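Local coordinates for CytC3 (Streptomyces, PDB 3GJA), which acts as a nonheme iron halogenase in biosynthesis, probably replacing hydrogen with halogen at an unactivated carbon of its substrate, at residues A[26-31]-A[228-233]; A[66-71]-A[102-107]; A[80-85]-A[287-292]; A[148-153]-A[255-260]. One frame throughout, in Å; residues are numbered along the deposited sequence.

Contact 1 of 4, residues A[26-31]-A[228-233]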
# COMPACT_ATOMS: atom_id res chain seq x y z
N ILE A 26 -3.49 10.70 -6.88
CA ILE A 26 -3.44 12.05 -6.36
C ILE A 26 -2.24 12.13 -5.46
O ILE A 26 -1.99 11.25 -4.65
CB ILE A 26 -4.72 12.44 -5.56
CG1 ILE A 26 -4.63 13.91 -5.14
CG2 ILE A 26 -4.87 11.57 -4.32
CD1 ILE A 26 -5.85 14.40 -4.40
N GLY A 27 -1.47 13.20 -5.63
CA GLY A 27 -0.29 13.40 -4.83
C GLY A 27 0.53 14.50 -5.46
O GLY A 27 0.26 14.91 -6.59
N PRO A 28 1.54 15.01 -4.75
CA PRO A 28 1.88 14.54 -3.40
C PRO A 28 0.96 15.02 -2.27
O PRO A 28 0.34 16.07 -2.36
CB PRO A 28 3.31 15.05 -3.22
CG PRO A 28 3.31 16.32 -4.01
CD PRO A 28 2.57 15.93 -5.27
N VAL A 29 0.87 14.21 -1.21
CA VAL A 29 0.09 14.56 -0.03
C VAL A 29 1.03 14.30 1.14
O VAL A 29 1.71 13.27 1.19
CB VAL A 29 -1.18 13.68 0.14
CG1 VAL A 29 -2.19 14.00 -0.95
CG2 VAL A 29 -0.82 12.21 0.13
N LYS A 30 1.08 15.25 2.07
CA LYS A 30 1.98 15.14 3.21
C LYS A 30 1.47 14.26 4.32
O LYS A 30 0.37 14.45 4.84
CB LYS A 30 2.29 16.53 3.76
CG LYS A 30 3.32 16.52 4.89
CD LYS A 30 3.92 17.89 5.13
CE LYS A 30 2.87 18.91 5.54
NZ LYS A 30 3.48 20.27 5.69
N ILE A 31 2.27 13.27 4.68
CA ILE A 31 1.93 12.35 5.75
C ILE A 31 2.73 12.79 6.98
O ILE A 31 2.21 12.85 8.08
CB ILE A 31 2.31 10.90 5.39
CG1 ILE A 31 1.63 10.51 4.06
CG2 ILE A 31 1.94 9.97 6.53
CD1 ILE A 31 0.12 10.65 4.05
N PRO A 228 10.81 13.17 1.49
CA PRO A 228 10.56 12.17 2.53
C PRO A 228 9.31 12.61 3.29
O PRO A 228 9.16 13.79 3.61
CB PRO A 228 11.81 12.26 3.39
CG PRO A 228 12.87 12.67 2.41
CD PRO A 228 12.17 13.72 1.59
N GLY A 229 8.39 11.68 3.55
CA GLY A 229 7.20 12.05 4.28
C GLY A 229 6.00 12.32 3.39
O GLY A 229 4.86 12.40 3.87
N GLU A 230 6.24 12.47 2.10
CA GLU A 230 5.13 12.70 1.18
C GLU A 230 4.70 11.37 0.59
O GLU A 230 5.46 10.41 0.57
CB GLU A 230 5.53 13.64 0.05
CG GLU A 230 5.92 15.02 0.51
CD GLU A 230 6.14 15.97 -0.65
OE1 GLU A 230 6.87 15.58 -1.60
OE2 GLU A 230 5.60 17.09 -0.61
N ALA A 231 3.46 11.32 0.11
CA ALA A 231 2.95 10.11 -0.48
C ALA A 231 2.11 10.40 -1.71
O ALA A 231 1.66 11.53 -1.93
CB ALA A 231 2.10 9.35 0.54
N VAL A 232 1.93 9.36 -2.51
CA VAL A 232 1.09 9.46 -3.68
C VAL A 232 0.05 8.37 -3.44
O VAL A 232 0.37 7.28 -2.96
CB VAL A 232 1.86 9.20 -4.99
CG1 VAL A 232 2.51 7.83 -4.98
CG2 VAL A 232 0.91 9.33 -6.18
N ILE A 233 -1.21 8.69 -3.70
CA ILE A 233 -2.27 7.72 -3.51
C ILE A 233 -2.82 7.37 -4.88
O ILE A 233 -3.09 8.26 -5.70
CB ILE A 233 -3.40 8.31 -2.62
CG1 ILE A 233 -2.81 8.77 -1.28
CG2 ILE A 233 -4.49 7.25 -2.40
CD1 ILE A 233 -3.83 9.35 -0.31
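Strands 26-30 and 230-233 run antiparallel with their axes at 141°, and a beta bulge at Gly27 and Pro28, opposite Val232, shifts the register by one residue. Before the bulge Ile26 and Ile233 exchange two backbone bonds, and Ile233 N reaches Ile26 O almost straight (175°). Beyond it Val29 and Ala231 do the same, after which Ile31 N donates to Gly229 O at 2.8 Å, nearly along the C=O axis. The peptide before Pro28 is cis, and a beta carbon on Gly27 would run into Val232 CA.

One face of the sheet carries Ile26, Val29, Ala231 and Ile233. Val29 CG2, in the crowded position between its backbone N and carbonyl carbon, rests 3.3 Å from Ala231 O, and Ile31 CG1 meets Ala231 CB at 3.7 Å. Helix 84-94 packs on Val29 and Ile233 through Arg89. On the other face the extended Glu230 side chain runs alongside Pro28, pointing the same way, with Glu230 CD 3.9 Å from Pro28 CB; its OE1 accepts from Lys227 N. An alanine in place of Glu230 would remove that carboxylate, and would probably loosen both the turn into the strand and the flank of Pro28. Lys30 NZ pairs with Glu33 and Glu230 OE1 is held by a backbone amide, so the grip between the strands comes from main-chain bonds and aliphatic contact.

Contact 2 of 4, residues A[66-71]-A[102-107]. With ACT (acetate ion), chain C.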
# COMPACT_ATOMS: atom_id res chain seq x y z
N SER A 66 10.71 -8.72 0.19
CA SER A 66 10.21 -7.36 0.07
C SER A 66 9.51 -6.91 1.35
O SER A 66 8.81 -5.91 1.37
CB SER A 66 9.25 -7.25 -1.12
OG SER A 66 9.95 -7.43 -2.33
N ASN A 67 9.74 -7.66 2.42
CA ASN A 67 9.17 -7.36 3.72
C ASN A 67 7.69 -6.97 3.76
O ASN A 67 7.32 -5.86 4.15
CB ASN A 67 10.01 -6.29 4.41
CG ASN A 67 11.08 -6.89 5.30
OD1 ASN A 67 10.78 -7.74 6.14
ND2 ASN A 67 12.32 -6.47 5.13
N TYR A 68 6.84 -7.92 3.36
CA TYR A 68 5.40 -7.74 3.36
C TYR A 68 4.85 -7.71 4.78
O TYR A 68 5.33 -8.42 5.67
CB TYR A 68 4.71 -8.89 2.63
CG TYR A 68 4.69 -8.82 1.13
CD1 TYR A 68 5.72 -8.19 0.41
CD2 TYR A 68 3.67 -9.44 0.40
CE1 TYR A 68 5.72 -8.17 -0.99
CE2 TYR A 68 3.67 -9.44 -0.99
CZ TYR A 68 4.69 -8.80 -1.68
OH TYR A 68 4.67 -8.79 -3.05
N ASP A 69 3.82 -6.89 4.97
CA ASP A 69 3.09 -6.77 6.22
C ASP A 69 3.85 -6.63 7.54
O ASP A 69 3.51 -7.29 8.53
CB ASP A 69 2.10 -7.93 6.30
CG ASP A 69 1.20 -8.02 5.08
OD1 ASP A 69 0.76 -6.95 4.61
OD2 ASP A 69 0.93 -9.13 4.60
N ARG A 70 4.84 -5.75 7.58
CA ARG A 70 5.59 -5.54 8.80
C ARG A 70 4.86 -4.59 9.74
O ARG A 70 5.30 -4.35 10.86
CB ARG A 70 6.97 -5.01 8.48
CG ARG A 70 7.81 -6.03 7.76
CD ARG A 70 8.03 -7.25 8.63
NE ARG A 70 9.45 -7.57 8.60
CZ ARG A 70 10.26 -7.49 9.65
NH1 ARG A 70 9.80 -7.12 10.83
NH2 ARG A 70 11.54 -7.73 9.48
N HIS A 71 3.73 -4.06 9.27
CA HIS A 71 2.94 -3.18 10.11
C HIS A 71 2.27 -4.05 11.18
O HIS A 71 1.61 -3.55 12.09
CB HIS A 71 1.87 -2.46 9.29
CG HIS A 71 0.93 -3.38 8.57
ND1 HIS A 71 1.31 -4.10 7.46
CD2 HIS A 71 -0.35 -3.73 8.82
CE1 HIS A 71 0.30 -4.85 7.06
NE2 HIS A 71 -0.72 -4.65 7.87
N ARG A 102 -2.58 -5.04 3.41
CA ARG A 102 -1.18 -5.29 3.09
C ARG A 102 -0.30 -4.04 3.04
O ARG A 102 -0.78 -2.92 2.82
CB ARG A 102 -1.07 -6.01 1.75
CG ARG A 102 0.37 -6.11 1.23
CD ARG A 102 0.44 -6.83 -0.09
NE ARG A 102 0.15 -8.25 0.03
CZ ARG A 102 0.18 -9.10 -0.99
NH1 ARG A 102 0.48 -8.65 -2.20
NH2 ARG A 102 -0.09 -10.39 -0.81
N SER A 103 0.99 -4.26 3.27
CA SER A 103 2.00 -3.23 3.20
C SER A 103 3.27 -3.93 2.71
O SER A 103 3.45 -5.14 2.93
CB SER A 103 2.23 -2.57 4.56
OG SER A 103 3.08 -3.35 5.38
N GLU A 104 4.14 -3.18 2.04
CA GLU A 104 5.37 -3.74 1.50
C GLU A 104 6.32 -2.61 1.16
O GLU A 104 5.91 -1.45 1.07
CB GLU A 104 5.08 -4.54 0.25
CG GLU A 104 4.44 -3.71 -0.85
CD GLU A 104 3.81 -4.56 -1.93
OE1 GLU A 104 4.55 -5.15 -2.75
OE2 GLU A 104 2.56 -4.65 -1.95
N PHE A 105 7.59 -2.95 0.97
CA PHE A 105 8.59 -1.95 0.63
C PHE A 105 8.97 -2.01 -0.84
O PHE A 105 8.93 -3.06 -1.47
CB PHE A 105 9.84 -2.13 1.50
CG PHE A 105 9.62 -1.79 2.95
CD1 PHE A 105 8.94 -2.66 3.79
CD2 PHE A 105 10.08 -0.57 3.46
CE1 PHE A 105 8.71 -2.34 5.13
CE2 PHE A 105 9.85 -0.23 4.80
CZ PHE A 105 9.16 -1.12 5.64
N PHE A 106 9.32 -0.85 -1.37
CA PHE A 106 9.72 -0.74 -2.76
C PHE A 106 11.06 -0.02 -2.85
O PHE A 106 11.11 1.21 -2.96
CB PHE A 106 8.66 0.02 -3.55
CG PHE A 106 7.43 -0.78 -3.82
CD1 PHE A 106 7.45 -1.81 -4.75
CD2 PHE A 106 6.24 -0.50 -3.16
CE1 PHE A 106 6.30 -2.55 -5.02
CE2 PHE A 106 5.08 -1.22 -3.42
CZ PHE A 106 5.11 -2.25 -4.36
N PRO A 107 12.15 -0.77 -2.75
CA PRO A 107 13.48 -0.15 -2.83
C PRO A 107 13.88 0.02 -4.29
O PRO A 107 13.35 -0.65 -5.17
CB PRO A 107 14.38 -1.16 -2.11
CG PRO A 107 13.41 -1.98 -1.27
CD PRO A 107 12.24 -2.13 -2.19
C ACT C . 1.64 -11.27 -4.73
O ACT C . 1.15 -10.04 -4.48
OXT ACT C . 1.93 -11.59 -5.87
CH3 ACT C . 1.84 -12.25 -3.61
O HOH W 1 5.61 -4.13 5.63
O HOH W 2 -1.06 -8.93 2.70
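The loop that follows helix 62-65 leaves it through a Schellman motif, with Asn67 as the C-prime residue at positive phi, and then settles against strand 98-108. Three backbone donors bind it there. Phe105 N points at Ser66 O, 3.2 Å away, nearly along the C=O axis. Asp69 N meets Ser103 O at 2.7 Å, coming from above the carbonyl plane. In return Ser103 N donates to Asp69 OD1, which uses its anti lone pair.

Ser103 OG, placed between its own backbone N and carbonyl carbon (chi1 81°), hydrogen-bonds His71 ND1 at 2.8 Å, at the edge of the ring. Water 1 joins the same hydroxyl to Asn67 O and Arg70 N, so OG ties down three residues of the loop.

Tyr68 meets Arg102 through CD2 and CE2 and Glu104 through CD1 and CE1, both on the same side of the ring plane. Its CE2 stands 3.4 Å above the centre of the Arg102 guanidinium plane, with ring and guanidinium turned 49° apart. Glu104 CB comes within 3.7 Å of Tyr68 CD1, while Glu104 OE2 pairs with Arg259. Arg102 bends at chi3 and spends its edge on several acceptors: NH1 donates to the acetate O at 2.8 Å, NE to water 2 and so to Asp69 OD2, and NH2 to Gln131 and Tyr268. Asp69 OD2 also binds Tyr56. With Lys62 and Gln131 likewise binding the acetate, the positive charge of Arg102 is probably part of what draws a small anion here, and the nearby Asp69 is likely to stay ionised.

Contact 3 of 4, residues A[80-85]-A[287-292]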
# COMPACT_ATOMS: atom_id res chain seq x y z
N HIS A 80 1.97 3.89 11.17
CA HIS A 80 1.94 4.47 9.83
C HIS A 80 0.65 4.15 9.09
O HIS A 80 0.00 5.05 8.56
CB HIS A 80 3.14 3.99 9.00
CG HIS A 80 3.41 4.83 7.79
ND1 HIS A 80 4.19 5.97 7.84
CD2 HIS A 80 2.96 4.74 6.52
CE1 HIS A 80 4.20 6.54 6.65
NE2 HIS A 80 3.46 5.82 5.83
N ILE A 81 0.25 2.88 9.06
CA ILE A 81 -0.97 2.52 8.33
C ILE A 81 -2.25 3.03 8.99
O ILE A 81 -3.30 3.10 8.35
CB ILE A 81 -1.06 0.97 8.09
CG1 ILE A 81 -1.09 0.21 9.42
CG2 ILE A 81 0.14 0.50 7.28
CD1 ILE A 81 -2.49 -0.12 9.90
N MET A 82 -2.15 3.42 10.26
CA MET A 82 -3.29 3.95 11.02
C MET A 82 -3.40 5.48 10.93
O MET A 82 -4.41 6.06 11.32
CB MET A 82 -3.16 3.56 12.50
CG MET A 82 -3.41 2.09 12.82
SD MET A 82 -5.08 1.57 12.34
CE MET A 82 -6.06 2.15 13.75
N ARG A 83 -2.35 6.12 10.44
CA ARG A 83 -2.31 7.58 10.34
C ARG A 83 -3.52 8.29 9.74
O ARG A 83 -3.97 7.96 8.64
CB ARG A 83 -1.05 8.00 9.58
CG ARG A 83 0.14 8.19 10.48
CD ARG A 83 0.00 9.51 11.21
NE ARG A 83 0.74 9.52 12.46
CZ ARG A 83 1.04 10.62 13.14
NH1 ARG A 83 0.66 11.81 12.68
NH2 ARG A 83 1.72 10.53 14.27
N PRO A 84 -4.07 9.27 10.47
CA PRO A 84 -5.23 10.04 10.01
C PRO A 84 -4.93 10.68 8.65
O PRO A 84 -5.79 10.75 7.78
CB PRO A 84 -5.41 11.08 11.10
CG PRO A 84 -4.95 10.35 12.33
CD PRO A 84 -3.71 9.65 11.85
N GLU A 85 -3.69 11.14 8.50
CA GLU A 85 -3.25 11.77 7.26
C GLU A 85 -3.41 10.81 6.08
O GLU A 85 -3.53 11.23 4.93
CB GLU A 85 -1.79 12.23 7.38
CG GLU A 85 -1.59 13.31 8.44
CD GLU A 85 -1.33 12.75 9.84
OE1 GLU A 85 -1.79 11.64 10.15
OE2 GLU A 85 -0.67 13.45 10.63
N GLY A 287 -3.72 -10.97 9.23
CA GLY A 287 -4.97 -10.34 9.58
C GLY A 287 -5.06 -9.00 8.88
O GLY A 287 -4.05 -8.32 8.72
N ALA A 288 -6.26 -8.64 8.44
CA ALA A 288 -6.46 -7.34 7.82
C ALA A 288 -6.70 -6.40 9.00
O ALA A 288 -7.19 -6.82 10.05
CB ALA A 288 -7.69 -7.38 6.91
N VAL A 289 -6.34 -5.13 8.85
CA VAL A 289 -6.50 -4.17 9.92
C VAL A 289 -7.62 -3.18 9.64
O VAL A 289 -7.62 -2.52 8.60
CB VAL A 289 -5.19 -3.38 10.16
CG1 VAL A 289 -5.42 -2.27 11.19
CG2 VAL A 289 -4.10 -4.32 10.64
N LEU A 290 -8.56 -3.09 10.57
CA LEU A 290 -9.68 -2.16 10.45
C LEU A 290 -9.12 -0.85 10.98
O LEU A 290 -8.89 -0.71 12.18
CB LEU A 290 -10.85 -2.63 11.32
CG LEU A 290 -12.30 -2.20 11.03
CD1 LEU A 290 -12.92 -1.67 12.31
CD2 LEU A 290 -12.35 -1.15 9.94
N THR A 291 -8.90 0.12 10.09
CA THR A 291 -8.31 1.39 10.49
C THR A 291 -9.31 2.48 10.83
O THR A 291 -8.93 3.53 11.36
CB THR A 291 -7.39 1.92 9.38
OG1 THR A 291 -8.19 2.34 8.25
CG2 THR A 291 -6.43 0.84 8.92
N SER A 292 -10.58 2.25 10.52
CA SER A 292 -11.61 3.23 10.80
C SER A 292 -12.98 2.59 10.63
O SER A 292 -13.11 1.53 10.03
CB SER A 292 -11.47 4.41 9.86
OG SER A 292 -11.43 3.96 8.52
O HOH W 3 -6.96 5.29 12.24
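Apolar contact does most of the work where the end of helix 75-82 meets the short strand 289-290. Met82 starts with CG anti to its carbonyl carbon, then bends at chi2 and chi3, which curls the thioether over Thr291. Its SD lies 3.7 Å from Thr291 CG2 and 4.0 Å from Val289 CG1, and CE continues past the Thr291 main chain. Thr291 offers its methyl because chi1 of 70° puts OG1 between the backbone N and the carbonyl carbon; that hydroxyl makes a weak bond to Leu98 O. Ile81 has CG1 in the same crowded position (chi1 61°), and its side chain crosses that of Val289 obliquely, with Ile81 CD1 3.9 Å from Val289 CG1. An alanine in place of Met82 would take away the sulphur and methyl that touch Thr291 and Val289, and would probably leave the strand less firmly packed against the helix end.

Polar contact across the two segments goes through solvent. Water 3 donates to both Met82 O and Thr291 O, 2.8 Å from each, and so bridges two carbonyls that bring no hydrogen of their own.

Within 80-85 the chain turns from one helix into the next. Arg83 N donates to His80 O at 3.2 Å, and Arg83 stands at the N-cap position of helix 84-94. Its NH1 forms a salt bridge to Glu85 OE2 at 2.9 Å, in the guanidinium plane and on the syn lone pair, while NH2 pairs with Glu79. The charges thus stay on the helix side, and segment 287-292 is met by aliphatic groups, a sulphur and one shared water.

Contact 4 of 4, residues A[148-153]-A[255-260]. With ACT (acetate ion), chain E.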
# COMPACT_ATOMS: atom_id res chain seq x y z
N THR A 148 -3.83 2.24 -3.00
CA THR A 148 -2.45 2.12 -2.55
C THR A 148 -1.93 3.48 -2.11
O THR A 148 -2.07 4.47 -2.83
CB THR A 148 -1.55 1.59 -3.70
OG1 THR A 148 -2.08 0.35 -4.18
CG2 THR A 148 -0.11 1.38 -3.24
N VAL A 149 -1.34 3.53 -0.92
CA VAL A 149 -0.77 4.76 -0.39
C VAL A 149 0.74 4.51 -0.35
O VAL A 149 1.23 3.76 0.48
CB VAL A 149 -1.29 5.07 1.04
CG1 VAL A 149 -0.69 6.37 1.55
CG2 VAL A 149 -2.80 5.16 1.02
N TRP A 150 1.46 5.15 -1.27
CA TRP A 150 2.91 5.00 -1.41
C TRP A 150 3.64 6.16 -0.73
O TRP A 150 3.70 7.26 -1.27
CB TRP A 150 3.25 4.99 -2.91
CG TRP A 150 4.51 4.30 -3.32
CD1 TRP A 150 4.61 3.04 -3.85
CD2 TRP A 150 5.82 4.88 -3.41
NE1 TRP A 150 5.90 2.80 -4.27
CE2 TRP A 150 6.66 3.91 -4.01
CE3 TRP A 150 6.37 6.11 -3.04
CZ2 TRP A 150 8.02 4.14 -4.26
CZ3 TRP A 150 7.73 6.35 -3.28
CH2 TRP A 150 8.53 5.37 -3.89
N THR A 151 4.19 5.90 0.45
CA THR A 151 4.92 6.93 1.19
C THR A 151 6.41 6.85 0.90
O THR A 151 7.01 5.78 0.93
CB THR A 151 4.73 6.78 2.73
OG1 THR A 151 3.34 6.86 3.05
CG2 THR A 151 5.47 7.90 3.47
N ALA A 152 7.02 8.00 0.62
CA ALA A 152 8.45 8.05 0.34
C ALA A 152 9.18 8.14 1.68
O ALA A 152 9.02 9.11 2.41
CB ALA A 152 8.77 9.26 -0.52
N PHE A 153 9.97 7.12 2.00
CA PHE A 153 10.72 7.10 3.26
C PHE A 153 12.06 7.79 3.02
O PHE A 153 12.70 8.30 3.94
CB PHE A 153 10.95 5.66 3.73
CG PHE A 153 9.80 5.08 4.53
CD1 PHE A 153 8.59 5.75 4.63
CD2 PHE A 153 9.94 3.85 5.17
CE1 PHE A 153 7.53 5.22 5.37
CE2 PHE A 153 8.88 3.31 5.91
CZ PHE A 153 7.68 3.99 6.01
N GLY A 255 10.42 3.29 -0.81
CA GLY A 255 9.01 3.61 -0.73
C GLY A 255 8.31 2.57 0.14
O GLY A 255 8.65 1.39 0.09
N PHE A 256 7.36 3.01 0.95
CA PHE A 256 6.61 2.10 1.80
C PHE A 256 5.16 2.20 1.36
O PHE A 256 4.55 3.26 1.47
CB PHE A 256 6.75 2.48 3.27
CG PHE A 256 5.88 1.65 4.19
CD1 PHE A 256 6.09 0.28 4.29
CD2 PHE A 256 4.83 2.23 4.89
CE1 PHE A 256 5.25 -0.52 5.08
CE2 PHE A 256 3.98 1.45 5.68
CZ PHE A 256 4.20 0.07 5.78
N ALA A 257 4.61 1.10 0.85
CA ALA A 257 3.23 1.11 0.38
C ALA A 257 2.28 0.36 1.30
O ALA A 257 2.58 -0.75 1.75
CB ALA A 257 3.16 0.53 -1.04
N ALA A 258 1.14 0.98 1.57
CA ALA A 258 0.09 0.40 2.40
C ALA A 258 -1.12 0.33 1.48
O ALA A 258 -1.48 1.32 0.84
CB ALA A 258 -0.19 1.29 3.59
N ARG A 259 -1.76 -0.84 1.42
CA ARG A 259 -2.90 -1.01 0.53
C ARG A 259 -4.23 -1.17 1.28
O ARG A 259 -4.33 -1.95 2.24
CB ARG A 259 -2.61 -2.20 -0.40
CG ARG A 259 -1.10 -2.33 -0.63
CD ARG A 259 -0.69 -3.19 -1.82
NE ARG A 259 -0.96 -2.51 -3.08
CZ ARG A 259 -0.11 -2.43 -4.10
NH1 ARG A 259 1.09 -2.98 -4.02
NH2 ARG A 259 -0.47 -1.79 -5.20
N TYR A 260 -5.23 -0.41 0.85
CA TYR A 260 -6.53 -0.41 1.50
C TYR A 260 -7.69 -0.88 0.65
O TYR A 260 -7.69 -0.77 -0.57
CB TYR A 260 -6.84 0.98 2.04
CG TYR A 260 -5.79 1.53 2.96
CD1 TYR A 260 -4.56 1.97 2.46
CD2 TYR A 260 -6.00 1.57 4.34
CE1 TYR A 260 -3.56 2.44 3.31
CE2 TYR A 260 -5.01 2.05 5.20
CZ TYR A 260 -3.79 2.48 4.68
OH TYR A 260 -2.81 2.91 5.54
C ACT E . 6.80 0.69 -7.19
O ACT E . 8.14 0.85 -7.34
OXT ACT E . 6.26 1.07 -6.19
CH3 ACT E . 6.00 0.03 -8.28
O HOH W 4 2.42 4.21 2.81
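Four main-chain hydrogen bonds join the antiparallel strands 148-152 and 255-260, two in the Val149–Ala258 pair and two in Thr151–Phe256. The straightest, Phe256 N to Thr151 O, measures 2.8 Å at 172°. Between these pairs Val149 O and Phe256 O face each other as two acceptors, and water 4 donates to both while accepting from Thr151 OG1; His80 NE2 also bonds that hydroxyl. Trp150 NE1 donates to the acetate OXT at 2.6 Å, near the indole plane. At the far end Arg259, bent at chi3, brings NE and NH2 weakly to Thr148 OG1, with NH2 at 2.9 Å, while Thr148 CG2 lies over one face of the guanidinium. The stronger partner of Arg259 is Glu104.

Two CH-pi contacts stand out in the packing. Gly255 CA sits over the Trp150 six-membered ring, 3.8 Å from its centroid, where a beta carbon would collide with CZ2. Across the sheet, Phe256 CB stands over the Phe153 ring at 3.5 Å from the centroid, leaving the two rings near parallel (24°) but slid apart. Val149 CG2 reaches Tyr260 CE1 at 3.6 Å, and helix 84-94 packs on both side chains. Regular antiparallel strands with one face against a helix and aromatic groups on both faces fit the major sheet of the double-stranded beta-helix barrel of the cupin clan.

In the fold
From the N terminus, contact 1 opens on edge strand 25-30, contact 2 opens at 66-71 and contact 3 at 80-85. Contact 2 closes first, at 102-107, nested within the loop of contact 1 and crossing contact 3. Contact 4 opens next, in series with contact 2; 228-233 then closes contact 1, and 255-260 closes contact 4, so those two cross. Segment 287-292 closes contact 3 last, enclosing contact 4 and crossing contact 1. All four reach one antiparallel sheet: strand 230-235 pairs with 147-152, and 253-262 with 98-108. His80 and Ile81 carry contact 3 to contact 4 by bonds to Thr151 and Tyr260, joining the end of helix 75-82 to the central strands.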